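Local coordinates for 3-HSA hydroxylase, oxygenase (Rhodococcus sp., PDB 2RFQ), which catalyses the FMNH2-dependent ortho-hydroxylation of the phenolic ring of 3-HSA to 3,4-DHSA during cholesterol breakdown, as the oxygenase component of a two-component monooxygenase, at the interface of chains A and B. Residues are numbered along the deposited sequence; one frame, centred on the assembly and turned at random. Chains: chain A/B, 3-HSA hydroxylase, oxygenase.

All three patches belong to the two-fold symmetric A–B interface of the homotetramer. Contacts 1 and 2 flank contact 3: the centres of their C-alpha atoms are about 29 Å apart, with contact 3 about 18 Å from contact 1 and 17 Å from contact 2. Helix 277-309 contributes to every patch. One tyrosine pair recurs with the chains exchanged, A:Tyr253–B:Tyr380 in contact 1 and B:Tyr253–A:Tyr380 in contact 2; A:Ile283 and B:Ile283 have different neighbours. A:Asp291 and B:Arg324 of contact 1 return as B:Asp291 and A:Arg324 in contact 3. Tyrosine-linked, partly apolar patches thus flank a charged, hydrated centre where long helices meet.

Contact 1: the interface of chains A and B. Residues chain A 253, 283-284, 287-288, 291; chain B 324, 380.
The B:Arg324 guanidinium, brought round by a bend at chi3 (72°), lays one face on the backbone of chain A helix 277-309, with A:Ser288 CA 3.7 Å above its plane and toward the rim. Within chain B, B:Arg324 CD lies against one face of the B:Tyr380 ring, 3.7 Å above the plane and over its centre, while the CD2–CE2 side of the ring looks toward the same chain A helix. This is a helix-to-helix seam in the acyl-CoA dehydrogenase-like C-terminal domain of the HpaH/HsaA family, part of the tetramer. Small residues suit chain A here: A:Ala284 CA lies 3.7 Å from B:Tyr380 CD2, and A:Ser288 CB is 3.8 Å from B:Arg324 CD. A:Ile283 adds its CG2 branch, 3.8 Å from B:Tyr380 CE2, the two side chains crossing at about a right angle. The tyrosines A:Tyr253 and B:Tyr380 approach from opposite directions until their phenol oxygens meet; B:Tyr380 OH donates to A:Tyr253 OH at 3.0 Å. A:Ser287 holds its hydroxyl between backbone N and carbonyl carbon (chi1 59°), which turns OG back onto its own helix, 2.9 Å from A:Ile283 O, with A:Ala284 O as an alternative or shared acceptor. A:Ser287 OG also receives a weak, bent bond from B:Arg324 NH1 at 3.0 Å (123° at H). Farther along, the carboxylate of A:Asp291 may favour the arginine's charge electrostatically, although the two groups are not in contact.

Contact 2: the interface of chains A and B. Residues chain A 380-381, 384-385; chain B 253, 257, 280, 283.
The phenol oxygen of B:Tyr253 meets the carboxylate of A:Glu384, donating from OH to OE1 at 2.6 Å. The carboxylate oxygen lies at the edge of the tyrosine ring, in its plane, and is approached on its anti side from 34° out of the carboxylate plane. A:Tyr380 OH donates to the same B:Tyr253 OH at 3.0 Å, a relay suited to tyrosine, whose hydroxyl can accept and donate at once. A phenylalanine in place of B:Tyr253 would probably leave the A:Glu384 carboxylate and the A:Tyr380 hydroxyl without this partner, freeing the glutamate to turn.

Around the relay the packing is apolar. B:Ile283 points CG1 into the crowded position between backbone N and carbonyl carbon (chi1 60°), carrying CD1 to A:Glu384 CB at 3.6 Å. B:Ile283 CD1 also lies over the rim of one face of the A:Phe385 ring, 3.8 Å above its plane. A:Gly381, lacking a side chain, lets B:Lys280 CB come within 3.8 Å of its CA. Behind, B:Val257 CG2 lies over the rim of one face of the B:Tyr253 ring and probably helps hold its orientation. The site joins the C-terminal end of helix 373-384 of chain A, with the following A:Phe385, to helices 233-264 and 277-309 of chain B.

Contact 3: the interface of chains A and B. Residues chain A 295-296, 299-300, 303, 324-325; chain B 291, 295.
A:Gln296 and B:Asp291 face each other from opposite directions across the paired 277-309 helices, their amide and carboxylate planes turned 15° apart and so nearly coplanar. A:Gln296 NE2 donates to B:Asp291 OD2 at 2.8 Å, almost straight (169° at H), in the amide plane and onto the oxygen's anti lone pair. Glutamine suits the place: its chain runs extended beyond CG to carry an uncharged N-H donor across the seam.

The syn side of B:Asp291 OD2 receives B:Arg295 NE at 2.8 Å, a salt bridge within chain B that helps to hold the carboxylate and the guanidinium's rotation. B:Arg295, extended from CG to NE, crosses A:Gln296 obliquely, the guanidinium and amide planes 70° apart. It stands about perpendicular to the A:Asn300 amide, reached through water. Waters occupy the guanidinium edge, where its N-H groups point: NH2 holds water 1, shared with A:Asn300 ND2 and A:Asp325 OD2, and NH1 holds water 2, shared with A:Asp303. The neighbouring acids probably favour the arginine's charge. A:Gly299 has no side chain to crowd B:Arg295 NH1, 3.8 Å from its CA. In the second shell, A:Arg324 grips A:Asp325 side-on, NE to OD1 at 2.8 Å and NH2 to OD2 at 3.1 Å, which probably steadies OD2 for its 2.7 Å bond with water 1.

Contact 1: the interface of chains A and B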
# COMPACT_ATOMS: atom_id res chain seq x y z
N TYR A 253 -6.37 -17.26 -8.62
CA TYR A 253 -4.99 -17.34 -9.12
C TYR A 253 -4.85 -18.37 -10.26
O TYR A 253 -4.32 -18.06 -11.34
CB TYR A 253 -4.06 -17.69 -7.95
CG TYR A 253 -2.63 -17.76 -8.42
CD1 TYR A 253 -1.87 -16.60 -8.55
CD2 TYR A 253 -2.06 -18.98 -8.79
CE1 TYR A 253 -0.55 -16.66 -9.03
CE2 TYR A 253 -0.71 -19.06 -9.26
CZ TYR A 253 0.01 -17.89 -9.38
OH TYR A 253 1.32 -17.95 -9.84
N ILE A 283 1.45 -11.46 -10.60
CA ILE A 283 1.35 -12.91 -10.35
C ILE A 283 2.26 -13.36 -9.19
O ILE A 283 1.84 -14.18 -8.35
CB ILE A 283 1.58 -13.71 -11.66
CG1 ILE A 283 0.24 -13.78 -12.42
CG2 ILE A 283 2.13 -15.12 -11.42
CD1 ILE A 283 0.44 -14.00 -13.94
N ALA A 284 3.49 -12.84 -9.15
CA ALA A 284 4.41 -13.18 -8.07
C ALA A 284 3.89 -12.67 -6.74
O ALA A 284 3.90 -13.39 -5.74
CB ALA A 284 5.81 -12.62 -8.36
N SER A 287 0.59 -14.74 -5.72
CA SER A 287 0.86 -16.12 -5.30
C SER A 287 1.57 -16.12 -3.94
O SER A 287 1.27 -16.95 -3.05
CB SER A 287 1.66 -16.89 -6.36
OG SER A 287 2.89 -16.24 -6.62
N SER A 288 2.51 -15.19 -3.75
CA SER A 288 3.27 -15.22 -2.49
C SER A 288 2.38 -14.86 -1.32
O SER A 288 2.45 -15.47 -0.25
CB SER A 288 4.46 -14.28 -2.55
OG SER A 288 5.17 -14.28 -1.31
N ASP A 291 -0.04 -17.63 -0.46
CA ASP A 291 0.66 -18.68 0.26
C ASP A 291 0.93 -18.26 1.73
O ASP A 291 0.78 -19.06 2.67
CB ASP A 291 1.99 -18.97 -0.43
CG ASP A 291 2.80 -20.00 0.31
OD1 ASP A 291 2.47 -21.21 0.21
OD2 ASP A 291 3.75 -19.62 1.03
N ARG B 324 10.92 -16.12 -5.18
CA ARG B 324 9.77 -15.24 -5.07
C ARG B 324 9.56 -14.82 -3.61
O ARG B 324 9.46 -13.64 -3.30
CB ARG B 324 8.53 -15.97 -5.59
CG ARG B 324 7.24 -15.19 -5.35
CD ARG B 324 6.03 -16.11 -5.48
NE ARG B 324 5.94 -17.01 -4.33
CZ ARG B 324 5.15 -18.07 -4.28
NH1 ARG B 324 4.39 -18.44 -5.31
NH2 ARG B 324 5.16 -18.82 -3.19
N TYR B 380 9.74 -15.50 -11.62
CA TYR B 380 8.68 -16.37 -11.13
C TYR B 380 7.49 -16.39 -12.11
O TYR B 380 6.99 -17.46 -12.51
CB TYR B 380 8.20 -15.93 -9.73
CG TYR B 380 7.02 -16.74 -9.29
CD1 TYR B 380 7.17 -18.02 -8.72
CD2 TYR B 380 5.73 -16.27 -9.52
CE1 TYR B 380 6.06 -18.79 -8.37
CE2 TYR B 380 4.60 -17.02 -9.16
CZ TYR B 380 4.77 -18.26 -8.58
OH TYR B 380 3.66 -19.00 -8.23

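Contact 2: the interface of chains A and B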
# COMPACT_ATOMS: atom_id res chain seq x y z
N TYR A 380 -4.85 -7.77 19.67
CA TYR A 380 -3.49 -8.31 19.68
C TYR A 380 -2.52 -7.30 20.31
O TYR A 380 -1.72 -7.64 21.19
CB TYR A 380 -3.03 -8.66 18.26
CG TYR A 380 -1.58 -9.07 18.24
CD1 TYR A 380 -1.20 -10.38 18.55
CD2 TYR A 380 -0.58 -8.13 17.96
CE1 TYR A 380 0.13 -10.74 18.55
CE2 TYR A 380 0.74 -8.48 17.98
CZ TYR A 380 1.10 -9.78 18.26
OH TYR A 380 2.44 -10.11 18.26
N GLY A 381 -2.59 -6.05 19.83
CA GLY A 381 -1.74 -4.98 20.39
C GLY A 381 -1.94 -4.74 21.88
O GLY A 381 -0.99 -4.47 22.62
N GLU A 384 -0.02 -7.38 23.60
CA GLU A 384 1.44 -7.12 23.59
C GLU A 384 1.87 -6.10 24.64
O GLU A 384 2.99 -6.19 25.19
CB GLU A 384 1.91 -6.65 22.22
CG GLU A 384 1.81 -7.71 21.12
CD GLU A 384 2.73 -8.87 21.42
OE1 GLU A 384 3.93 -8.81 21.05
OE2 GLU A 384 2.26 -9.83 22.05
N PHE A 385 0.97 -5.15 24.91
CA PHE A 385 1.22 -4.11 25.92
C PHE A 385 0.89 -4.55 27.35
O PHE A 385 1.14 -3.82 28.31
CB PHE A 385 0.48 -2.82 25.55
CG PHE A 385 1.01 -2.13 24.33
CD1 PHE A 385 2.36 -2.25 23.97
CD2 PHE A 385 0.18 -1.34 23.55
CE1 PHE A 385 2.86 -1.60 22.85
CE2 PHE A 385 0.66 -0.69 22.41
CZ PHE A 385 2.01 -0.82 22.06
N TYR B 253 11.12 -5.20 16.39
CA TYR B 253 9.82 -5.44 17.01
C TYR B 253 9.93 -5.56 18.54
O TYR B 253 9.20 -4.90 19.28
CB TYR B 253 9.16 -6.70 16.42
CG TYR B 253 7.81 -6.95 17.02
CD1 TYR B 253 6.67 -6.32 16.50
CD2 TYR B 253 7.66 -7.81 18.13
CE1 TYR B 253 5.42 -6.53 17.07
CE2 TYR B 253 6.40 -8.04 18.69
CZ TYR B 253 5.29 -7.39 18.15
OH TYR B 253 4.05 -7.61 18.71
N VAL B 257 8.26 -2.99 21.15
CA VAL B 257 7.20 -3.41 22.10
C VAL B 257 7.63 -3.21 23.57
O VAL B 257 6.84 -2.74 24.39
CB VAL B 257 6.69 -4.84 21.82
CG1 VAL B 257 5.76 -5.35 22.95
CG2 VAL B 257 5.97 -4.88 20.45
N LYS B 280 -1.41 0.05 18.41
CA LYS B 280 -1.72 -1.38 18.51
C LYS B 280 -1.85 -2.05 17.15
O LYS B 280 -1.33 -3.16 16.93
CB LYS B 280 -2.98 -1.60 19.34
CG LYS B 280 -2.83 -1.16 20.79
CD LYS B 280 -4.19 -1.17 21.47
CE LYS B 280 -4.08 -0.75 22.94
NZ LYS B 280 -5.44 -0.87 23.54
N ILE B 283 1.60 -2.58 15.47
CA ILE B 283 2.33 -3.74 15.98
C ILE B 283 1.70 -5.05 15.55
O ILE B 283 2.43 -6.01 15.30
CB ILE B 283 2.67 -3.69 17.50
CG1 ILE B 283 1.42 -3.60 18.37
CG2 ILE B 283 3.71 -2.60 17.81
CD1 ILE B 283 1.71 -3.93 19.83

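Contact 3: the interface of chains A and B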
# COMPACT_ATOMS: atom_id res chain seq x y z
N ARG A 295 -0.20 -20.27 5.02
CA ARG A 295 0.81 -20.73 5.99
C ARG A 295 0.46 -20.28 7.39
O ARG A 295 0.52 -21.08 8.32
CB ARG A 295 2.19 -20.21 5.62
CG ARG A 295 2.85 -21.01 4.50
CD ARG A 295 4.26 -20.49 4.31
NE ARG A 295 4.90 -21.04 3.10
CZ ARG A 295 5.57 -22.19 3.08
NH1 ARG A 295 5.72 -22.93 4.18
NH2 ARG A 295 6.10 -22.63 1.94
N GLN A 296 0.05 -19.02 7.54
CA GLN A 296 -0.32 -18.54 8.89
C GLN A 296 -1.65 -19.11 9.37
O GLN A 296 -1.77 -19.56 10.53
CB GLN A 296 -0.36 -17.01 8.90
CG GLN A 296 1.02 -16.44 8.62
CD GLN A 296 1.09 -14.94 8.84
OE1 GLN A 296 0.31 -14.18 8.23
NE2 GLN A 296 2.01 -14.51 9.71
N GLY A 299 -1.11 -22.72 9.92
CA GLY A 299 -0.03 -22.82 10.93
C GLY A 299 -0.49 -22.62 12.36
O GLY A 299 -0.13 -23.39 13.26
N ASN A 300 -1.25 -21.55 12.58
CA ASN A 300 -1.75 -21.28 13.92
C ASN A 300 -2.70 -22.39 14.39
O ASN A 300 -2.66 -22.81 15.53
CB ASN A 300 -2.42 -19.91 13.98
CG ASN A 300 -1.45 -18.77 13.83
OD1 ASN A 300 -1.75 -17.76 13.14
ND2 ASN A 300 -0.29 -18.87 14.47
N ASP A 303 -0.55 -25.40 15.35
CA ASP A 303 0.14 -25.18 16.62
C ASP A 303 -0.81 -25.36 17.79
O ASP A 303 -0.47 -26.02 18.79
CB ASP A 303 0.78 -23.79 16.64
CG ASP A 303 2.00 -23.69 15.73
OD1 ASP A 303 2.40 -24.69 15.10
OD2 ASP A 303 2.59 -22.60 15.69
N ARG A 324 -4.99 -12.41 14.95
CA ARG A 324 -4.17 -11.45 14.18
C ARG A 324 -3.96 -11.93 12.74
O ARG A 324 -4.23 -11.21 11.80
CB ARG A 324 -2.83 -11.25 14.88
CG ARG A 324 -1.84 -10.39 14.07
CD ARG A 324 -0.39 -10.53 14.60
NE ARG A 324 0.15 -11.83 14.23
CZ ARG A 324 1.25 -12.37 14.74
NH1 ARG A 324 1.98 -11.73 15.68
NH2 ARG A 324 1.65 -13.56 14.29
N ASP A 325 -3.48 -13.16 12.59
CA ASP A 325 -3.12 -13.68 11.28
C ASP A 325 -4.33 -14.09 10.46
O ASP A 325 -4.26 -14.13 9.23
CB ASP A 325 -2.17 -14.87 11.45
CG ASP A 325 -0.80 -14.46 12.03
OD1 ASP A 325 -0.42 -13.27 11.93
OD2 ASP A 325 -0.12 -15.36 12.57
N ASP B 291 6.40 -12.48 10.83
CA ASP B 291 6.17 -13.93 10.94
C ASP B 291 5.94 -14.59 9.57
O ASP B 291 6.47 -15.68 9.30
CB ASP B 291 4.97 -14.20 11.84
CG ASP B 291 4.67 -15.68 11.94
OD1 ASP B 291 5.40 -16.38 12.69
OD2 ASP B 291 3.72 -16.14 11.26
N ARG B 295 8.11 -17.57 8.01
CA ARG B 295 7.50 -18.85 7.61
C ARG B 295 7.84 -19.24 6.18
O ARG B 295 8.16 -20.40 5.92
CB ARG B 295 5.99 -18.79 7.75
CG ARG B 295 5.54 -18.80 9.20
CD ARG B 295 4.02 -18.89 9.26
NE ARG B 295 3.51 -18.84 10.64
CZ ARG B 295 3.22 -19.93 11.37
NH1 ARG B 295 3.41 -21.15 10.90
NH2 ARG B 295 2.74 -19.78 12.61
O HOH W 1 1.60 -17.14 13.77
O HOH W 2 3.07 -23.72 12.29